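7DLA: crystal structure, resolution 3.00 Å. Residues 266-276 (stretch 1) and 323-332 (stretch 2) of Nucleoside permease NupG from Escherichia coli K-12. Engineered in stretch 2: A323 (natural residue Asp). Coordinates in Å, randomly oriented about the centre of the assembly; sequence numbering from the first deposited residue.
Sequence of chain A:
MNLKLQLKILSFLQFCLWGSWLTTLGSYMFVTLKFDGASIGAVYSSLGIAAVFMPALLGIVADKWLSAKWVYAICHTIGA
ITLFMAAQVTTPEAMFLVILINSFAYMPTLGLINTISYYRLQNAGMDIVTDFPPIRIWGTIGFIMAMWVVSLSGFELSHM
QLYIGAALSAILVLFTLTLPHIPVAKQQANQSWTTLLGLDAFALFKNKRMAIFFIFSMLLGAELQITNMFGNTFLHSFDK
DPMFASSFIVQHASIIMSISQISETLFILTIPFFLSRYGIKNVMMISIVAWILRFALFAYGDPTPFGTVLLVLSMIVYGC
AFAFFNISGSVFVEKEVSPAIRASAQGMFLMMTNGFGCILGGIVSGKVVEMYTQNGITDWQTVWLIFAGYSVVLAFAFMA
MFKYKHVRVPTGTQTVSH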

# COMPACT_ATOMS: atom_id res chain seq x y z
N LEU A 266 -5.87 4.67 -13.16
CA LEU A 266 -6.58 5.62 -14.02
C LEU A 266 -7.00 6.88 -13.25
O LEU A 266 -6.95 8.01 -13.76
CB LEU A 266 -7.80 4.97 -14.64
CG LEU A 266 -7.52 3.72 -15.44
CD1 LEU A 266 -8.86 3.17 -15.88
CD2 LEU A 266 -6.68 4.07 -16.61
N PHE A 267 -7.41 6.71 -12.00
CA PHE A 267 -7.87 7.85 -11.24
C PHE A 267 -6.71 8.73 -10.82
O PHE A 267 -6.86 9.96 -10.77
CB PHE A 267 -8.68 7.35 -10.05
CG PHE A 267 -10.16 7.35 -10.28
CD1 PHE A 267 -10.90 8.52 -10.17
CD2 PHE A 267 -10.82 6.20 -10.61
CE1 PHE A 267 -12.28 8.51 -10.39
CE2 PHE A 267 -12.19 6.19 -10.83
CZ PHE A 267 -12.92 7.33 -10.72
N ILE A 268 -5.55 8.14 -10.51
CA ILE A 268 -4.35 8.95 -10.29
C ILE A 268 -4.10 9.84 -11.49
O ILE A 268 -3.68 11.00 -11.36
CB ILE A 268 -3.12 8.06 -10.01
CG1 ILE A 268 -3.08 7.58 -8.56
CG2 ILE A 268 -1.83 8.82 -10.32
CD1 ILE A 268 -2.07 6.46 -8.27
N LEU A 269 -4.37 9.32 -12.69
CA LEU A 269 -4.26 10.17 -13.88
C LEU A 269 -5.25 11.33 -13.86
O LEU A 269 -4.87 12.45 -14.22
CB LEU A 269 -4.43 9.35 -15.16
CG LEU A 269 -3.14 8.77 -15.74
CD1 LEU A 269 -2.27 8.10 -14.68
CD2 LEU A 269 -3.44 7.82 -16.88
N THR A 270 -6.51 11.10 -13.46
CA THR A 270 -7.42 12.27 -13.45
C THR A 270 -7.31 13.14 -12.20
O THR A 270 -8.13 14.06 -12.06
CB THR A 270 -8.92 11.93 -13.57
OG1 THR A 270 -9.23 10.74 -12.85
CG2 THR A 270 -9.38 11.85 -15.02
N ILE A 271 -6.38 12.88 -11.28
CA ILE A 271 -6.24 13.77 -10.12
C ILE A 271 -5.91 15.21 -10.45
O ILE A 271 -6.53 16.12 -9.85
CB ILE A 271 -5.28 13.13 -9.08
CG1 ILE A 271 -5.65 13.64 -7.69
CG2 ILE A 271 -3.83 13.51 -9.28
CD1 ILE A 271 -6.83 13.06 -7.10
N PRO A 272 -4.98 15.55 -11.36
CA PRO A 272 -4.61 16.97 -11.50
C PRO A 272 -5.79 17.81 -11.92
O PRO A 272 -6.07 18.87 -11.33
CB PRO A 272 -3.54 16.95 -12.59
CG PRO A 272 -2.97 15.60 -12.55
CD PRO A 272 -4.16 14.72 -12.27
N PHE A 273 -6.51 17.33 -12.94
CA PHE A 273 -7.67 18.06 -13.43
C PHE A 273 -8.74 18.18 -12.35
O PHE A 273 -9.41 19.22 -12.24
CB PHE A 273 -8.24 17.32 -14.63
CG PHE A 273 -9.69 17.55 -14.77
CD1 PHE A 273 -10.17 18.82 -15.11
CD2 PHE A 273 -10.59 16.56 -14.43
CE1 PHE A 273 -11.50 19.06 -15.21
CE2 PHE A 273 -11.92 16.81 -14.50
CZ PHE A 273 -12.38 18.06 -14.90
N PHE A 274 -8.97 17.11 -11.58
CA PHE A 274 -9.99 17.18 -10.55
C PHE A 274 -9.63 18.23 -9.52
O PHE A 274 -10.50 18.93 -8.99
CB PHE A 274 -10.16 15.82 -9.87
CG PHE A 274 -11.13 14.94 -10.57
CD1 PHE A 274 -12.27 15.46 -11.14
CD2 PHE A 274 -10.91 13.58 -10.65
CE1 PHE A 274 -13.17 14.64 -11.80
CE2 PHE A 274 -11.81 12.75 -11.29
CZ PHE A 274 -12.94 13.28 -11.87
N LEU A 275 -8.33 18.37 -9.23
CA LEU A 275 -7.92 19.45 -8.35
C LEU A 275 -8.22 20.81 -8.98
O LEU A 275 -8.81 21.68 -8.33
CB LEU A 275 -6.44 19.33 -8.01
CG LEU A 275 -6.04 18.72 -6.66
CD1 LEU A 275 -6.84 17.51 -6.39
CD2 LEU A 275 -4.57 18.38 -6.59
N SER A 276 -7.89 20.98 -10.26
CA SER A 276 -8.12 22.27 -10.90
C SER A 276 -9.59 22.67 -10.87
O SER A 276 -9.90 23.86 -10.80
CB SER A 276 -7.62 22.26 -12.34
OG SER A 276 -6.40 21.56 -12.42
N ALA A 323 -6.57 7.06 -4.20
CA ALA A 323 -5.61 8.01 -4.75
C ALA A 323 -5.88 9.43 -4.27
O ALA A 323 -4.95 10.16 -3.89
CB ALA A 323 -5.64 7.93 -6.28
N PHE A 324 -7.16 9.83 -4.27
CA PHE A 324 -7.49 11.23 -4.11
C PHE A 324 -7.01 11.75 -2.76
O PHE A 324 -6.38 12.81 -2.69
CB PHE A 324 -9.00 11.45 -4.27
CG PHE A 324 -9.45 11.42 -5.69
CD1 PHE A 324 -8.76 10.67 -6.63
CD2 PHE A 324 -10.50 12.21 -6.12
CE1 PHE A 324 -9.13 10.67 -7.97
CE2 PHE A 324 -10.89 12.22 -7.45
CZ PHE A 324 -10.20 11.43 -8.38
N PHE A 325 -7.29 11.03 -1.68
CA PHE A 325 -6.94 11.60 -0.38
C PHE A 325 -5.44 11.81 -0.28
O PHE A 325 -4.99 12.83 0.24
CB PHE A 325 -7.41 10.73 0.78
CG PHE A 325 -7.21 11.40 2.14
CD1 PHE A 325 -8.08 12.41 2.57
CD2 PHE A 325 -6.11 11.11 2.93
CE1 PHE A 325 -7.89 13.06 3.79
CE2 PHE A 325 -5.92 11.75 4.16
CZ PHE A 325 -6.81 12.72 4.58
N ASN A 326 -4.65 10.87 -0.77
CA ASN A 326 -3.22 11.01 -0.53
C ASN A 326 -2.64 12.14 -1.36
O ASN A 326 -1.87 12.97 -0.84
CB ASN A 326 -2.50 9.70 -0.78
CG ASN A 326 -2.26 8.95 0.51
OD1 ASN A 326 -3.21 8.67 1.24
ND2 ASN A 326 -0.99 8.68 0.85
N ILE A 327 -3.04 12.24 -2.63
CA ILE A 327 -2.49 13.31 -3.46
C ILE A 327 -2.94 14.68 -2.92
O ILE A 327 -2.10 15.53 -2.59
CB ILE A 327 -2.87 13.12 -4.95
CG1 ILE A 327 -2.48 11.73 -5.46
CG2 ILE A 327 -2.12 14.12 -5.82
CD1 ILE A 327 -1.00 11.46 -5.50
N SER A 328 -4.27 14.89 -2.78
CA SER A 328 -4.76 16.19 -2.30
C SER A 328 -4.29 16.48 -0.89
O SER A 328 -4.06 17.64 -0.55
CB SER A 328 -6.29 16.29 -2.32
OG SER A 328 -6.95 15.09 -1.95
N GLY A 329 -4.16 15.46 -0.04
CA GLY A 329 -3.60 15.68 1.28
C GLY A 329 -2.22 16.29 1.23
O GLY A 329 -1.96 17.29 1.88
N SER A 330 -1.30 15.69 0.45
CA SER A 330 0.06 16.24 0.47
C SER A 330 0.11 17.62 -0.18
O SER A 330 0.87 18.50 0.25
CB SER A 330 1.05 15.26 -0.18
OG SER A 330 0.83 15.15 -1.57
N VAL A 331 -0.74 17.87 -1.20
CA VAL A 331 -0.83 19.21 -1.77
C VAL A 331 -1.32 20.22 -0.73
O VAL A 331 -0.77 21.33 -0.61
CB VAL A 331 -1.72 19.23 -3.02
CG1 VAL A 331 -1.84 20.65 -3.58
CG2 VAL A 331 -1.17 18.33 -4.09
N PHE A 332 -2.38 19.86 0.01
CA PHE A 332 -2.91 20.68 1.09
C PHE A 332 -1.82 21.01 2.11
O PHE A 332 -1.60 22.18 2.44
CB PHE A 332 -4.07 19.95 1.76
CG PHE A 332 -4.69 20.68 2.93
CD1 PHE A 332 -5.59 21.72 2.71
CD2 PHE A 332 -4.37 20.35 4.23
CE1 PHE A 332 -6.15 22.41 3.77
CE2 PHE A 332 -4.92 21.03 5.30
CZ PHE A 332 -5.81 22.07 5.06

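Two helical segments of the nucleoside permease NupG cross at 42°, their N-to-C directions roughly aligned and their axes 9.8 Å apart at closest approach. No hydrogen bond joins them; the contact is built mostly from apolar side chains and buries 458 Å² in total. F267 points toward the second helix and sets its ring edge against F324, with F267 CD1 3.5 Å from F324 CZ; the ring planes meet at 66° with centroids 5.6 Å apart, an oblique pair. I268 leaves its backbone sideways, yet I268 CG1 comes within 3.4 Å of A323 CB, the methyl of an engineered alanine that replaces Asp. Here the backbones are nearest, I268 CA and A323 CA lying 5.8 Å apart. T270 turns its hydroxyl to its own helix, T270 OG1 donating to F267 O at 3.2 Å. I271 is central. Its CD1 sits over one face of the F324 ring, 3.4 Å from the centroid and 24° off the normal, a CH-pi contact; the closest pair, I271 CD1 to F324 CD1, is a tight 3.1 Å. I271 CG2 meanwhile meets I327 CG2 at 3.9 Å. P272 points away; lacking an N-H, P272 cannot donate a hydrogen bond to the preceding turn, and the helix is kinked here, with F273 N also unbonded to that turn. F274 returns toward the contact: F274 CD2 approaches F324 CZ at 3.2 Å, and the rings, tilted by 56° with centroids 5.4 Å apart, form a second oblique pair. F324 thus touches three residues of the first helix, and 105 Å² of it is covered. L275 closes the contact more loosely, L275 CD2 lying 4.2 Å from V331 CG2 and L275 CD1 4.3 Å from S328 CB. The S328 hydroxyl serves its own helix, S328 OG donating to F324 O at a very short 2.5 Å.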